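Local coordinates for protein aminopeptidase N (Francisella tularensis subsp. tularensis, PDB 5DLL) that releases N-terminal amino acids from peptides with the help of zinc, and probably degrades intracellular peptides left by protein breakdown, at residues P195-A200 and G273-K278; F262-V267 and N281-K286; I495-G500 and A534-D539. All coordinates share one frame; numbering follows the deposited sequence.

Overall arrangement
All three contacts are largely buried, but they differ in place and chemistry. Interactions 1 and 2 adjoin near the zinc site, their centres about 11 Å apart, and share one sheet: strand 274-275 of interaction 1 pairs with strand 280-284 of interaction 2. Interaction 1 joins the N-terminal and catalytic regions by loop packing with one weak backbone bond, whereas interaction 2 is a regular parallel strand pair held by five backbone bonds. Interaction 3 lies across the chain's centre, its centre about 39 and 41 Å from theirs, in the Ig-like domain; it alone adds a salt bridge between its segments, at a partly exposed edge, to antiparallel pairing and an apolar cluster around one phenylalanine ring.

Interaction 1: P195-A200 and G273-K278; sequences PCYLFA and GAMENK
L198 packs against E276 in the GAMEN sequence, residues 273-277, the signature that M1 aminopeptidases carry beside their zinc. In relatives its glutamate helps bind the free amino end of the substrate, and E276 probably does likewise: its side chain lies about 4 Å from the zinc, next to the ligands H313 and E332. The close-packed half is mostly carbon. L198 CD2 sits against E276 CG at 3.5 Å and also meets the methyl M275 CE. M275 sets off with CG anti to the backbone N (chi1 -179°), then bends twice, which carries CE toward the Y197 ring, where it stands 4.0 Å from CD1. The E276 carboxylate is the polar border of this half: OE2 reaches the same ring at its edge, in plane, with ring and carboxylate turned 85° to each other; the carboxylate is held by a salt bridge to K331, while Y197 OH bonds T321. The looser half is polar. K278 N gives L198 O a weak hydrogen bond of 3.4 Å, and N277 ND2 stands 3.7 Å from both Y197 O and F199 O, long for a hydrogen bond. N170 ties both segments together from outside, bonding A200 N and K278 O. Beside this polar strip the N277 side chain lies against A200, whose CB meets N277 CB at 3.5 Å.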
ATOM      1  N   PRO A 195      17.158  12.290 -10.222  1.00 39.21           N
ATOM      2  CA  PRO A 195      17.259  11.284 -11.277  1.00 38.88           C
ATOM      3  C   PRO A 195      16.110  11.429 -12.278  1.00 37.83           C
ATOM      4  O   PRO A 195      15.063  11.974 -11.941  1.00 43.57           O
ATOM      5  CB  PRO A 195      17.178   9.961 -10.514  1.00 38.26           C
ATOM      6  CG  PRO A 195      16.409  10.278  -9.279  1.00 39.38           C
ATOM      7  CD  PRO A 195      16.690  11.714  -8.944  1.00 38.72           C
ATOM      8  N   CYS A 196      16.303  10.944 -13.498  1.00 40.44           N
ATOM      9  CA  CYS A 196      15.330  11.175 -14.562  1.00 37.83           C
ATOM     10  C   CYS A 196      13.983  10.468 -14.363  1.00 37.69           C
ATOM     11  O   CYS A 196      12.990  10.893 -14.949  1.00 39.77           O
ATOM     12  CB  CYS A 196      15.923  10.811 -15.930  1.00 38.90           C
ATOM     13  SG  CYS A 196      16.612   9.145 -16.073  1.00 38.02           S
ATOM     14  N   TYR A 197      13.926   9.419 -13.538  1.00 36.38           N
ATOM     15  CA  TYR A 197      12.667   8.689 -13.325  1.00 35.24           C
ATOM     16  C   TYR A 197      11.597   9.555 -12.651  1.00 34.73           C
ATOM     17  O   TYR A 197      10.406   9.222 -12.680  1.00 38.62           O
ATOM     18  CB  TYR A 197      12.899   7.379 -12.548  1.00 37.20           C
ATOM     19  CG  TYR A 197      13.065   7.517 -11.044  1.00 38.69           C
ATOM     20  CD1 TYR A 197      11.953   7.590 -10.206  1.00 39.16           C
ATOM     21  CD2 TYR A 197      14.329   7.541 -10.458  1.00 38.57           C
ATOM     22  CE1 TYR A 197      12.094   7.709  -8.828  1.00 40.15           C
ATOM     23  CE2 TYR A 197      14.480   7.655  -9.081  1.00 40.99           C
ATOM     24  CZ  TYR A 197      13.358   7.742  -8.269  1.00 40.85           C
ATOM     25  OH  TYR A 197      13.492   7.864  -6.903  1.00 38.65           O
ATOM     26  N   LEU A 198      12.030  10.666 -12.057  1.00 34.70           N
ATOM     27  CA  LEU A 198      11.129  11.655 -11.460  1.00 34.64           C
ATOM     28  C   LEU A 198      10.803  12.812 -12.391  1.00 33.99           C
ATOM     29  O   LEU A 198      10.129  13.764 -11.984  1.00 38.94           O
ATOM     30  CB  LEU A 198      11.753  12.228 -10.192  1.00 32.70           C
ATOM     31  CG  LEU A 198      12.043  11.192  -9.122  1.00 32.85           C
ATOM     32  CD1 LEU A 198      12.946  11.815  -8.081  1.00 35.46           C
ATOM     33  CD2 LEU A 198      10.752  10.671  -8.511  1.00 32.86           C
ATOM     34  N   PHE A 199      11.281  12.752 -13.627  1.00 34.19           N
ATOM     35  CA  PHE A 199      10.931  13.767 -14.604  1.00 34.80           C
ATOM     36  C   PHE A 199       9.485  13.547 -15.044  1.00 36.19           C
ATOM     37  O   PHE A 199       9.054  12.401 -15.232  1.00 41.18           O
ATOM     38  CB  PHE A 199      11.866  13.736 -15.820  1.00 33.76           C
ATOM     39  CG  PHE A 199      11.367  14.561 -16.964  1.00 33.54           C
ATOM     40  CD1 PHE A 199      10.504  14.011 -17.906  1.00 34.41           C
ATOM     41  CD2 PHE A 199      11.708  15.895 -17.073  1.00 32.93           C
ATOM     42  CE1 PHE A 199      10.006  14.776 -18.943  1.00 33.92           C
ATOM     43  CE2 PHE A 199      11.215  16.666 -18.113  1.00 33.96           C
ATOM     44  CZ  PHE A 199      10.365  16.107 -19.048  1.00 33.86           C
ATOM     45  N   ALA A 200       8.744  14.643 -15.204  1.00 33.65           N
ATOM     46  CA  ALA A 200       7.387  14.584 -15.746  1.00 33.43           C
ATOM     47  C   ALA A 200       7.047  15.791 -16.615  1.00 36.56           C
ATOM     48  O   ALA A 200       7.565  16.899 -16.411  1.00 34.49           O
ATOM     49  CB  ALA A 200       6.370  14.443 -14.625  1.00 33.55           C
ATOM     50  N   GLY A 273      -1.014   4.369 -10.971  1.00 51.04           N
ATOM     51  CA  GLY A 273      -1.937   4.605  -9.859  1.00 43.71           C
ATOM     52  C   GLY A 273      -1.628   5.945  -9.227  1.00 42.95           C
ATOM     53  O   GLY A 273      -2.494   6.819  -9.131  1.00 39.86           O
ATOM     54  N   ALA A 274      -0.378   6.096  -8.795  1.00 39.10           N
ATOM     55  CA  ALA A 274       0.143   7.368  -8.320  1.00 37.39           C
ATOM     56  C   ALA A 274       1.647   7.413  -8.563  1.00 34.42           C
ATOM     57  O   ALA A 274       2.314   6.379  -8.516  1.00 34.81           O
ATOM     58  CB  ALA A 274      -0.166   7.537  -6.842  1.00 40.12           C
ATOM     59  N   MET A 275       2.185   8.601  -8.833  1.00 31.22           N
ATOM     60  CA  MET A 275       3.621   8.731  -9.083  1.00 32.12           C
ATOM     61  C   MET A 275       4.179  10.014  -8.485  1.00 30.71           C
ATOM     62  O   MET A 275       3.576  11.076  -8.613  1.00 28.47           O
ATOM     63  CB  MET A 275       3.924   8.660 -10.587  1.00 32.39           C
ATOM     64  CG  MET A 275       5.409   8.762 -10.938  1.00 32.73           C
ATOM     65  SD  MET A 275       6.430   7.404 -10.310  1.00 35.48           S
ATOM     66  CE  MET A 275       8.001   8.231 -10.044  1.00 32.47           C
ATOM     67  N   GLU A 276       5.358   9.903  -7.874  1.00 31.90           N
ATOM     68  CA  GLU A 276       5.922  10.977  -7.060  1.00 32.93           C
ATOM     69  C   GLU A 276       6.765  11.986  -7.838  1.00 34.18           C
ATOM     70  O   GLU A 276       7.738  12.521  -7.297  1.00 39.63           O
ATOM     71  CB  GLU A 276       6.780  10.385  -5.929  1.00 34.57           C
ATOM     72  CG  GLU A 276       8.124   9.803  -6.357  1.00 36.22           C
ATOM     73  CD  GLU A 276       8.176   8.290  -6.367  1.00 38.64           C
ATOM     74  OE1 GLU A 276       7.106   7.640  -6.449  1.00 32.71           O
ATOM     75  OE2 GLU A 276       9.312   7.761  -6.301  1.00 39.09           O
ATOM     76  N   ASN A 277       6.403  12.271  -9.085  1.00 31.23           N
ATOM     77  CA  ASN A 277       7.247  13.135  -9.914  1.00 34.03           C
ATOM     78  C   ASN A 277       7.459  14.465  -9.198  1.00 32.99           C
ATOM     79  O   ASN A 277       6.507  15.049  -8.686  1.00 34.93           O
ATOM     80  CB  ASN A 277       6.645  13.360 -11.305  1.00 34.06           C
ATOM     81  CG  ASN A 277       6.321  12.067 -12.022  1.00 32.81           C
ATOM     82  OD1 ASN A 277       5.175  11.833 -12.398  1.00 33.76           O
ATOM     83  ND2 ASN A 277       7.327  11.222 -12.215  1.00 36.37           N
ATOM     84  N   LYS A 278       8.710  14.917  -9.148  1.00 31.66           N
ATOM     85  CA  LYS A 278       9.095  16.065  -8.332  1.00 33.36           C
ATOM     86  C   LYS A 278       8.301  17.323  -8.697  1.00 34.01           C
ATOM     87  O   LYS A 278       8.385  17.816  -9.819  1.00 34.98           O
ATOM     88  CB  LYS A 278      10.602  16.309  -8.462  1.00 39.15           C
ATOM     89  CG  LYS A 278      11.150  17.535  -7.742  1.00 45.86           C
ATOM     90  CD  LYS A 278      10.957  17.474  -6.236  1.00 49.36           C
ATOM     91  CE  LYS A 278      11.797  18.530  -5.522  1.00 49.24           C
ATOM     92  NZ  LYS A 278      13.180  18.043  -5.250  1.00 57.84           N
TER

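Interaction 2: F262-V267 and N281-K286; sequences FMIVAV and NIFNTK
V265 and F283 are joined by a nearly straight bond, F283 N to V265 O at 3.0 Å (164° at the hydrogen), in the middle of a parallel strand pair within the mixed sheet of the thermolysin-like catalytic domain. The acceptor is met almost head-on, nearly along the C=O axis, and V267 N approaches F283 O in much the same way. On the other side of this centre, the N281 backbone makes two bonds: its N-H goes to M263 O, and its carbonyl takes V265 N at 3.0 Å in the carbonyl plane. The last bond departs from the pattern. T285 N reaches V267 O at 3.1 Å from 56° above the carbonyl plane; V267 is poorly ordered, so this bond is the less certain one. CA-H groups of I264, I282 and A266 fill the gaps between the N-H donors, each facing a carbonyl across the pair.

Outward from the backbone, I264, A266, N281 and F283 share one face, V265 and I282 the other. F283 has CG anti to its carbonyl carbon (chi1 -63°), beside the backbone N, and its ring crosses I264 obliquely, CD1 coming within 3.5 Å of I264 CG2. Helix 297-312, which carries the zinc ligand H309, covers this face: V306 and E310 touch F283, and E310 also meets N281, so through these two residues the sheet backs directly onto the metal-binding helix. On the same side a second helix, 236-253, lays V242 against F262 and I264. At the far end the T285 methyl CG2 closes on A266 CB at 3.6 Å.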
ATOM      1  N   PHE A 262       3.564  23.600  -6.307  1.00 30.50           N
ATOM      2  CA  PHE A 262       3.384  22.160  -6.164  1.00 31.84           C
ATOM      3  C   PHE A 262       2.112  21.781  -6.896  1.00 35.09           C
ATOM      4  O   PHE A 262       1.037  22.301  -6.590  1.00 39.31           O
ATOM      5  CB  PHE A 262       3.270  21.781  -4.690  1.00 35.54           C
ATOM      6  CG  PHE A 262       2.951  20.332  -4.452  1.00 32.17           C
ATOM      7  CD1 PHE A 262       3.960  19.381  -4.413  1.00 31.73           C
ATOM      8  CD2 PHE A 262       1.638  19.920  -4.255  1.00 32.54           C
ATOM      9  CE1 PHE A 262       3.667  18.041  -4.195  1.00 31.45           C
ATOM     10  CE2 PHE A 262       1.339  18.584  -4.035  1.00 33.15           C
ATOM     11  CZ  PHE A 262       2.356  17.641  -4.005  1.00 31.24           C
ATOM     12  N   MET A 263       2.237  20.872  -7.858  1.00 35.38           N
ATOM     13  CA  MET A 263       1.146  20.552  -8.764  1.00 34.79           C
ATOM     14  C   MET A 263       0.734  19.097  -8.636  1.00 35.41           C
ATOM     15  O   MET A 263       1.553  18.234  -8.323  1.00 36.49           O
ATOM     16  CB  MET A 263       1.566  20.840 -10.204  1.00 35.30           C
ATOM     17  CG  MET A 263       1.767  22.315 -10.505  1.00 34.75           C
ATOM     18  SD  MET A 263       2.637  22.586 -12.058  1.00 36.13           S
ATOM     19  CE  MET A 263       4.325  22.206 -11.589  1.00 35.08           C
ATOM     20  N   ILE A 264      -0.550  18.846  -8.861  1.00 39.60           N
ATOM     21  CA  ILE A 264      -1.083  17.495  -8.997  1.00 45.74           C
ATOM     22  C   ILE A 264      -1.884  17.449 -10.288  1.00 44.86           C
ATOM     23  O   ILE A 264      -2.552  18.421 -10.640  1.00 53.23           O
ATOM     24  CB  ILE A 264      -1.995  17.100  -7.816  1.00 48.21           C
ATOM     25  CG1 ILE A 264      -1.167  16.929  -6.539  1.00 48.06           C
ATOM     26  CG2 ILE A 264      -2.762  15.815  -8.125  1.00 48.40           C
ATOM     27  CD1 ILE A 264      -1.994  16.652  -5.301  1.00 41.31           C
ATOM     28  N   VAL A 265      -1.796  16.326 -10.996  1.00 48.40           N
ATOM     29  CA  VAL A 265      -2.574  16.112 -12.210  1.00 44.78           C
ATOM     30  C   VAL A 265      -3.287  14.768 -12.111  1.00 45.46           C
ATOM     31  O   VAL A 265      -2.648  13.733 -11.912  1.00 39.07           O
ATOM     32  CB  VAL A 265      -1.688  16.158 -13.470  1.00 42.66           C
ATOM     33  CG1 VAL A 265      -2.534  15.976 -14.726  1.00 40.64           C
ATOM     34  CG2 VAL A 265      -0.906  17.468 -13.522  1.00 41.20           C
ATOM     35  N   ALA A 266      -4.612  14.801 -12.242  1.00 50.91           N
ATOM     36  CA  ALA A 266      -5.447  13.606 -12.160  1.00 58.42           C
ATOM     37  C   ALA A 266      -6.051  13.269 -13.518  1.00 65.20           C
ATOM     38  O   ALA A 266      -6.755  14.092 -14.116  1.00 75.21           O
ATOM     39  CB  ALA A 266      -6.549  13.809 -11.135  1.00 68.19           C
ATOM     40  N   VAL A 267      -5.789  12.053 -13.988  1.00 71.85           N
ATOM     41  CA  VAL A 267      -6.300  11.593 -15.280  1.00 87.72           C
ATOM     42  C   VAL A 267      -6.873  10.177 -15.177  1.00 78.38           C
ATOM     43  O   VAL A 267      -6.429   9.396 -14.335  1.00 64.52           O
ATOM     44  CB  VAL A 267      -5.203  11.631 -16.363  1.00 91.15           C
ATOM     45  CG1 VAL A 267      -5.004  13.058 -16.852  1.00 91.48           C
ATOM     46  CG2 VAL A 267      -3.893  11.047 -15.841  1.00 79.55           C
ATOM     47  N   ASN A 281       3.071  15.615  -9.032  1.00 36.49           N
ATOM     48  CA  ASN A 281       2.594  14.270  -8.799  1.00 35.48           C
ATOM     49  C   ASN A 281       1.462  13.996  -9.772  1.00 35.50           C
ATOM     50  O   ASN A 281       0.736  14.914 -10.162  1.00 35.34           O
ATOM     51  CB  ASN A 281       2.134  14.107  -7.351  1.00 37.93           C
ATOM     52  CG  ASN A 281       3.273  14.246  -6.352  1.00 37.94           C
ATOM     53  OD1 ASN A 281       4.440  14.411  -6.725  1.00 47.64           O
ATOM     54  ND2 ASN A 281       2.939  14.171  -5.069  1.00 40.77           N
ATOM     55  N   ILE A 282       1.343  12.743 -10.193  1.00 36.05           N
ATOM     56  CA  ILE A 282       0.313  12.340 -11.140  1.00 33.35           C
ATOM     57  C   ILE A 282      -0.405  11.152 -10.535  1.00 32.63           C
ATOM     58  O   ILE A 282       0.228  10.247  -9.986  1.00 30.09           O
ATOM     59  CB  ILE A 282       0.906  11.982 -12.524  1.00 36.91           C
ATOM     60  CG1 ILE A 282       1.711  13.166 -13.078  1.00 36.57           C
ATOM     61  CG2 ILE A 282      -0.197  11.606 -13.513  1.00 36.46           C
ATOM     62  CD1 ILE A 282       2.188  12.991 -14.507  1.00 36.76           C
ATOM     63  N   PHE A 283      -1.731  11.173 -10.626  1.00 36.97           N
ATOM     64  CA  PHE A 283      -2.569  10.151 -10.013  1.00 42.86           C
ATOM     65  C   PHE A 283      -3.630   9.693 -10.989  1.00 41.57           C
ATOM     66  O   PHE A 283      -4.035  10.443 -11.876  1.00 40.89           O
ATOM     67  CB  PHE A 283      -3.300  10.700  -8.781  1.00 44.11           C
ATOM     68  CG  PHE A 283      -2.398  11.144  -7.665  1.00 44.10           C
ATOM     69  CD1 PHE A 283      -1.859  12.424  -7.661  1.00 46.46           C
ATOM     70  CD2 PHE A 283      -2.122  10.301  -6.595  1.00 46.52           C
ATOM     71  CE1 PHE A 283      -1.039  12.847  -6.624  1.00 42.39           C
ATOM     72  CE2 PHE A 283      -1.304  10.721  -5.554  1.00 43.41           C
ATOM     73  CZ  PHE A 283      -0.757  11.994  -5.571  1.00 37.09           C
ATOM     74  N   ASN A 284      -4.077   8.457 -10.799  1.00 40.80           N
ATOM     75  CA  ASN A 284      -5.326   7.984 -11.367  1.00 40.38           C
ATOM     76  C   ASN A 284      -6.431   8.778 -10.689  1.00 42.65           C
ATOM     77  O   ASN A 284      -6.353   9.016  -9.479  1.00 42.72           O
ATOM     78  CB  ASN A 284      -5.491   6.492 -11.067  1.00 44.27           C
ATOM     79  CG  ASN A 284      -6.466   5.802 -11.997  1.00 43.39           C
ATOM     80  OD1 ASN A 284      -7.509   6.346 -12.359  1.00 41.55           O
ATOM     81  ND2 ASN A 284      -6.127   4.583 -12.383  1.00 45.99           N
ATOM     82  N   THR A 285      -7.447   9.200 -11.442  1.00 45.58           N
ATOM     83  CA  THR A 285      -8.540   9.993 -10.856  1.00 49.60           C
ATOM     84  C   THR A 285      -9.284   9.254  -9.744  1.00 47.60           C
ATOM     85  O   THR A 285      -9.706   9.875  -8.774  1.00 55.22           O
ATOM     86  CB  THR A 285      -9.574  10.464 -11.901  1.00 53.55           C
ATOM     87  OG1 THR A 285      -9.875   9.401 -12.812  1.00 63.10           O
ATOM     88  CG2 THR A 285      -9.051  11.661 -12.670  1.00 59.36           C
ATOM     89  N   LYS A 286      -9.431   7.939  -9.874  1.00 53.05           N
ATOM     90  CA  LYS A 286     -10.193   7.164  -8.892  1.00 61.41           C
ATOM     91  C   LYS A 286      -9.556   7.139  -7.501  1.00 55.24           C
ATOM     92  O   LYS A 286     -10.251   6.880  -6.520  1.00 68.15           O
ATOM     93  CB  LYS A 286     -10.448   5.730  -9.382  1.00 68.07           C
ATOM     94  CG  LYS A 286      -9.222   4.833  -9.456  1.00 74.25           C
ATOM     95  CD  LYS A 286      -9.621   3.371  -9.598  1.00 82.61           C
ATOM     96  CE  LYS A 286      -8.411   2.492  -9.867  1.00 85.18           C
ATOM     97  NZ  LYS A 286      -8.680   1.050  -9.614  1.00 84.61           N
TER

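Interaction 3: I495-G500 and A534-D539; sequences IPVKMG and ASLFRD
V497 lays its CG1 methyl over the middle of the F537 ring, a CH-pi contact 3.8 Å from the centroid and only 9° off the ring normal. With CG1 anti to the backbone N (chi1 -163°), V497 also touches L536 CD2, which in turn rests on M499 CB. I495 CG2 comes to the edge of the same ring, near its plane, completing an apolar patch inside the Ig-like domain. Backbone bonds fix this patch. G500 and S535 form an antiparallel hydrogen-bonded pair, S535 N meeting G500 O at 2.9 Å and G500 N meeting S535 O in its carbonyl plane. Beyond it the chain leaves strand geometry at F537, whose backbone is left-handed, and R538 N turns back to K498 O in a straight bond of 2.8 Å (176° at the hydrogen).

R538 runs extended from CG to NE along the strand it faces, and its guanidinium lies flat over the backbone of M499 and G500, with G500 N 3.7 Å above the plane; glycine puts no side chain in the way. NE points within that plane to S535 OG at 3.0 Å, while NH1 and NH2 form salt bridges to E511 and D562. D562 also bonds S535 OG, so one acid positions both the guanidinium and the hydroxyl that receives it. At the partly exposed end of the contact the extended K498 chain crosses R538 and ends at D539, NZ meeting OD2 almost end-on at 3.0 Å. E511 and D562 thus hold R538 and D539 holds K498; these acids probably offset the repulsion between K498 NZ and R538 NH1, 6.3 Å apart, and favour both remaining charged.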
ATOM      1  N   ILE A 495      16.629  -8.198  17.227  1.00 71.44           N
ATOM      2  CA  ILE A 495      15.177  -8.110  17.455  1.00 69.41           C
ATOM      3  C   ILE A 495      14.882  -7.182  18.637  1.00 67.01           C
ATOM      4  O   ILE A 495      15.352  -7.436  19.747  1.00 68.47           O
ATOM      5  CB  ILE A 495      14.526  -9.483  17.788  1.00 69.23           C
ATOM      6  CG1 ILE A 495      15.168 -10.647  17.019  1.00 70.62           C
ATOM      7  CG2 ILE A 495      13.023  -9.436  17.533  1.00 67.86           C
ATOM      8  CD1 ILE A 495      14.982 -10.605  15.521  1.00 71.79           C
ATOM      9  N   PRO A 496      14.106  -6.105  18.408  1.00 63.84           N
ATOM     10  CA  PRO A 496      13.599  -5.296  19.510  1.00 62.95           C
ATOM     11  C   PRO A 496      12.279  -5.850  20.037  1.00 62.89           C
ATOM     12  O   PRO A 496      11.345  -6.068  19.259  1.00 59.63           O
ATOM     13  CB  PRO A 496      13.389  -3.924  18.869  1.00 60.93           C
ATOM     14  CG  PRO A 496      13.085  -4.219  17.445  1.00 60.67           C
ATOM     15  CD  PRO A 496      13.760  -5.522  17.101  1.00 62.24           C
ATOM     16  N   VAL A 497      12.219  -6.078  21.349  1.00 64.61           N
ATOM     17  CA  VAL A 497      11.022  -6.597  22.005  1.00 61.85           C
ATOM     18  C   VAL A 497      10.452  -5.545  22.951  1.00 60.23           C
ATOM     19  O   VAL A 497      10.912  -5.404  24.086  1.00 61.32           O
ATOM     20  CB  VAL A 497      11.327  -7.878  22.805  1.00 62.66           C
ATOM     21  CG1 VAL A 497      10.035  -8.616  23.131  1.00 63.09           C
ATOM     22  CG2 VAL A 497      12.281  -8.777  22.033  1.00 64.73           C
ATOM     23  N   LYS A 498       9.457  -4.804  22.470  1.00 59.43           N
ATOM     24  CA  LYS A 498       8.767  -3.803  23.281  1.00 59.68           C
ATOM     25  C   LYS A 498       7.806  -4.526  24.212  1.00 61.71           C
ATOM     26  O   LYS A 498       6.947  -5.286  23.757  1.00 60.56           O
ATOM     27  CB  LYS A 498       8.014  -2.809  22.395  1.00 58.11           C
ATOM     28  CG  LYS A 498       7.487  -1.601  23.146  1.00 59.05           C
ATOM     29  CD  LYS A 498       6.726  -0.656  22.235  1.00 58.82           C
ATOM     30  CE  LYS A 498       5.978   0.388  23.051  1.00 61.13           C
ATOM     31  NZ  LYS A 498       5.172   1.298  22.195  1.00 61.21           N
ATOM     32  N   MET A 499       7.949  -4.291  25.512  1.00 66.56           N
ATOM     33  CA  MET A 499       7.304  -5.147  26.501  1.00 69.62           C
ATOM     34  C   MET A 499       6.967  -4.459  27.821  1.00 67.84           C
ATOM     35  O   MET A 499       7.342  -3.311  28.067  1.00 63.80           O
ATOM     36  CB  MET A 499       8.184  -6.381  26.760  1.00 73.88           C
ATOM     37  CG  MET A 499       9.630  -6.078  27.140  1.00 78.40           C
ATOM     38  SD  MET A 499       9.905  -5.817  28.904  1.00 87.91           S
ATOM     39  CE  MET A 499       9.686  -7.477  29.538  1.00 87.85           C
ATOM     40  N   GLY A 500       6.224  -5.189  28.648  1.00 67.16           N
ATOM     41  CA  GLY A 500       5.890  -4.775  30.004  1.00 68.88           C
ATOM     42  C   GLY A 500       5.483  -5.991  30.813  1.00 70.13           C
ATOM     43  O   GLY A 500       5.309  -7.079  30.261  1.00 69.29           O
ATOM     44  N   ALA A 534       3.291 -11.618  31.008  1.00 78.63           N
ATOM     45  CA  ALA A 534       4.121 -10.730  30.195  1.00 73.11           C
ATOM     46  C   ALA A 534       3.357 -10.164  28.998  1.00 63.62           C
ATOM     47  O   ALA A 534       2.632 -10.890  28.313  1.00 63.59           O
ATOM     48  CB  ALA A 534       5.369 -11.464  29.729  1.00 68.79           C
ATOM     49  N   SER A 535       3.513  -8.861  28.775  1.00 63.63           N
ATOM     50  CA  SER A 535       3.019  -8.192  27.573  1.00 64.58           C
ATOM     51  C   SER A 535       4.200  -8.062  26.617  1.00 65.32           C
ATOM     52  O   SER A 535       5.125  -7.297  26.884  1.00 63.66           O
ATOM     53  CB  SER A 535       2.460  -6.813  27.925  1.00 60.85           C
ATOM     54  OG  SER A 535       2.040  -6.123  26.766  1.00 67.76           O
ATOM     55  N   LEU A 536       4.170  -8.813  25.517  1.00 64.02           N
ATOM     56  CA  LEU A 536       5.343  -8.973  24.652  1.00 66.40           C
ATOM     57  C   LEU A 536       5.088  -8.573  23.200  1.00 67.81           C
ATOM     58  O   LEU A 536       3.991  -8.768  22.672  1.00 75.72           O
ATOM     59  CB  LEU A 536       5.827 -10.422  24.706  1.00 65.54           C
ATOM     60  CG  LEU A 536       6.601 -10.803  25.971  1.00 65.96           C
ATOM     61  CD1 LEU A 536       6.737 -12.314  26.086  1.00 68.33           C
ATOM     62  CD2 LEU A 536       7.965 -10.131  25.990  1.00 64.60           C
ATOM     63  N   PHE A 537       6.128  -8.027  22.568  1.00 62.39           N
ATOM     64  CA  PHE A 537       6.059  -7.530  21.191  1.00 68.54           C
ATOM     65  C   PHE A 537       4.895  -6.552  21.009  1.00 65.23           C
ATOM     66  O   PHE A 537       4.010  -6.746  20.169  1.00 60.01           O
ATOM     67  CB  PHE A 537       5.994  -8.693  20.194  1.00 68.58           C
ATOM     68  CG  PHE A 537       7.195  -9.597  20.249  1.00 67.82           C
ATOM     69  CD1 PHE A 537       8.370  -9.249  19.596  1.00 69.29           C
ATOM     70  CD2 PHE A 537       7.158 -10.784  20.971  1.00 68.50           C
ATOM     71  CE1 PHE A 537       9.483 -10.074  19.652  1.00 73.88           C
ATOM     72  CE2 PHE A 537       8.266 -11.614  21.031  1.00 65.63           C
ATOM     73  CZ  PHE A 537       9.431 -11.258  20.371  1.00 70.94           C
ATOM     74  N   ARG A 538       4.918  -5.503  21.824  1.00 59.16           N
ATOM     75  CA  ARG A 538       3.894  -4.469  21.798  1.00 58.73           C
ATOM     76  C   ARG A 538       3.945  -3.686  20.492  1.00 59.40           C
ATOM     77  O   ARG A 538       5.022  -3.289  20.045  1.00 60.95           O
ATOM     78  CB  ARG A 538       4.088  -3.517  22.969  1.00 54.90           C
ATOM     79  CG  ARG A 538       3.811  -4.138  24.324  1.00 61.08           C
ATOM     80  CD  ARG A 538       4.027  -3.112  25.423  1.00 63.61           C
ATOM     81  NE  ARG A 538       3.420  -3.511  26.687  1.00 61.91           N
ATOM     82  CZ  ARG A 538       3.317  -2.721  27.754  1.00 65.74           C
ATOM     83  NH1 ARG A 538       3.778  -1.473  27.721  1.00 65.75           N
ATOM     84  NH2 ARG A 538       2.744  -3.183  28.861  1.00 66.39           N
ATOM     85  N   ASP A 539       2.774  -3.466  19.895  1.00 61.91           N
ATOM     86  CA  ASP A 539       2.649  -2.833  18.571  1.00 65.52           C
ATOM     87  C   ASP A 539       3.373  -3.616  17.467  1.00 63.84           C
ATOM     88  O   ASP A 539       3.806  -3.028  16.467  1.00 54.35           O
ATOM     89  CB  ASP A 539       3.142  -1.379  18.603  1.00 64.55           C
ATOM     90  CG  ASP A 539       2.384  -0.532  19.598  1.00 75.35           C
ATOM     91  OD1 ASP A 539       1.152  -0.394  19.442  1.00 81.08           O
ATOM     92  OD2 ASP A 539       3.019   0.000  20.532  1.00 77.07           O
TER